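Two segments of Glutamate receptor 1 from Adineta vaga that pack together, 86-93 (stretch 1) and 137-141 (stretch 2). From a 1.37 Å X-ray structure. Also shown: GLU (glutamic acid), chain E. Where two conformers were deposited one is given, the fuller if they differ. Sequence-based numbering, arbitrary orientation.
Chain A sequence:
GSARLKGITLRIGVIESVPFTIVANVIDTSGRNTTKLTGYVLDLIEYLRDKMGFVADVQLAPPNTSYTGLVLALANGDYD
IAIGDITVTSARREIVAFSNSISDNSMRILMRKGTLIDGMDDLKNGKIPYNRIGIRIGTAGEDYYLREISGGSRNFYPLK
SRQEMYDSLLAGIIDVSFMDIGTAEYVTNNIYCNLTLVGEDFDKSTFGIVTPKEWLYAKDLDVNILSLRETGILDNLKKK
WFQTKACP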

# COMPACT_ATOMS: atom_id res chain seq x y z
N ILE A 86 7.83 -2.63 9.78
CA ILE A 86 7.15 -1.79 10.74
C ILE A 86 5.82 -1.35 10.16
O ILE A 86 5.76 -0.63 9.14
CB ILE A 86 7.99 -0.54 11.08
CG1 ILE A 86 9.39 -0.92 11.57
CG2 ILE A 86 7.32 0.28 12.12
CD1 ILE A 86 10.39 0.25 11.53
N THR A 87 4.73 -1.85 10.75
CA THR A 87 3.41 -1.56 10.26
C THR A 87 2.98 -0.12 10.50
O THR A 87 3.13 0.43 11.59
CB THR A 87 2.39 -2.52 10.89
OG1 THR A 87 2.82 -3.87 10.65
CG2 THR A 87 0.97 -2.34 10.31
N VAL A 88 2.40 0.50 9.47
CA VAL A 88 1.84 1.86 9.56
C VAL A 88 0.49 1.74 10.24
O VAL A 88 -0.41 1.04 9.76
CB VAL A 88 1.70 2.46 8.17
CG1 VAL A 88 1.16 3.87 8.28
CG2 VAL A 88 3.06 2.44 7.44
N THR A 89 0.34 2.36 11.40
CA THR A 89 -0.92 2.32 12.15
C THR A 89 -1.36 3.72 12.53
O THR A 89 -0.57 4.62 12.62
CB THR A 89 -0.86 1.50 13.45
OG1 THR A 89 -0.07 2.21 14.39
CG2 THR A 89 -0.25 0.08 13.24
N SER A 90 -2.64 3.87 12.76
CA SER A 90 -3.22 5.15 13.18
C SER A 90 -2.59 5.65 14.46
O SER A 90 -2.25 6.82 14.59
CB SER A 90 -4.76 5.04 13.34
OG SER A 90 -5.14 4.07 14.32
N ALA A 91 -2.45 4.77 15.44
CA ALA A 91 -1.87 5.19 16.72
C ALA A 91 -0.43 5.63 16.53
O ALA A 91 0.01 6.61 17.15
CB ALA A 91 -1.92 4.06 17.78
N ARG A 92 0.34 4.93 15.72
CA ARG A 92 1.74 5.36 15.51
C ARG A 92 1.83 6.68 14.75
O ARG A 92 2.71 7.49 15.02
CB ARG A 92 2.54 4.25 14.81
CG ARG A 92 2.79 3.04 15.70
CD ARG A 92 3.24 1.82 14.92
NE ARG A 92 3.43 0.67 15.78
CZ ARG A 92 3.78 -0.54 15.36
NH1 ARG A 92 4.00 -0.74 14.08
NH2 ARG A 92 3.95 -1.52 16.25
N ARG A 93 0.94 6.88 13.80
CA ARG A 93 0.93 8.10 12.99
C ARG A 93 0.65 9.36 13.81
O ARG A 93 1.00 10.44 13.37
CB ARG A 93 -0.09 7.93 11.84
CG ARG A 93 -0.15 9.11 10.88
CD ARG A 93 1.12 9.27 10.05
NE ARG A 93 1.12 10.44 9.21
CZ ARG A 93 1.52 11.64 9.61
NH1 ARG A 93 1.94 11.84 10.86
NH2 ARG A 93 1.49 12.67 8.76
N ILE A 137 3.39 -8.33 22.67
CA ILE A 137 3.16 -6.97 23.12
C ILE A 137 3.87 -5.96 22.20
O ILE A 137 4.99 -6.18 21.75
CB ILE A 137 3.66 -6.86 24.59
CG1 ILE A 137 2.83 -7.75 25.56
CG2 ILE A 137 3.73 -5.43 25.02
CD1 ILE A 137 1.44 -7.33 25.73
N GLY A 138 3.21 -4.85 21.92
CA GLY A 138 3.83 -3.77 21.15
C GLY A 138 3.87 -4.01 19.66
O GLY A 138 4.57 -3.33 18.94
N THR A 139 3.14 -5.00 19.20
CA THR A 139 2.94 -5.20 17.78
C THR A 139 1.55 -4.65 17.38
O THR A 139 0.63 -4.49 18.21
CB THR A 139 3.05 -6.69 17.34
OG1 THR A 139 2.01 -7.46 17.97
CG2 THR A 139 4.39 -7.28 17.69
N ALA A 140 1.39 -4.42 16.10
CA ALA A 140 0.11 -3.99 15.59
C ALA A 140 -0.96 -5.05 15.86
O ALA A 140 -2.13 -4.71 16.02
CB ALA A 140 0.23 -3.66 14.08
N GLY A 141 -0.56 -6.31 15.92
CA GLY A 141 -1.47 -7.41 16.20
C GLY A 141 -2.15 -7.26 17.56
O GLY A 141 -3.28 -7.72 17.75
N GLU E . 4.98 -5.40 11.71
CA GLU E . 4.62 -5.57 13.12
C GLU E . 4.55 -4.22 13.81
O GLU E . 5.04 -3.21 13.23
CB GLU E . 5.60 -6.48 13.87
CG GLU E . 5.79 -7.89 13.30
CD GLU E . 4.60 -8.83 13.46
OE1 GLU E . 3.64 -8.46 14.13
OE2 GLU E . 4.68 -9.98 12.96
OXT GLU E . 4.00 -4.15 14.94

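The main polar link between these two stretches is not protein at all but the bound glutamate: no clear hydrogen bond runs directly from one to the other, yet both bond to the ligand's α-carboxylate. From stretch 1, Arg92 NH1 donates to GLU O at 2.8 Å and Arg92 NH2 to GLU OXT at 2.9 Å, the paired, charge-matched geometry for which a guanidinium is ideally shaped. From stretch 2, Ala140 N donates to GLU OXT at 2.9 Å, so that this oxygen accepts a hydrogen bond from each stretch.

Thr87 serves the ligand twice. Thr87 N donates to GLU O at 2.8 Å, while Thr87 OG1 accepts from GLU N at 2.9 Å; a hydroxyl can accept from an ammonium group, as a purely aliphatic side chain could not.

Arg92 reaches the carboxylate with its chain extended beyond chi1 (m, then t, t), and it makes two further bonds within its own stretch, one from the guanidinium and one from the backbone. Arg92 NH1 also donates to Thr87 O at 2.9 Å, and Arg92 N donates to Thr89 OG1 at 3.1 Å. The latter is a capping bond: Thr89 stands just before a weakly bonded helix, where its hydroxyl satisfies an amide at the helix start.

Direct packing is modest, burying 144 Å² in total, and centres on Ala140. Ala140 CB points toward stretch 1 and lies 4.0 Å from Thr87 CB and 3.9 Å from Thr89 CG2, so the two threonines offer carbon to carbon while the Thr87 hydroxyl bonds the ligand and the Thr89 hydroxyl caps the helix. A small methyl occupies the gap here, where Thr87 CA and Ala140 CA lie 6.7 Å apart. Nearby, Gly138 O lies at the edge of the Arg92 guanidinium, 3.3 Å from Arg92 NH2. Gly138 has a positive phi of 79°, a conformation that by itself favours glycine.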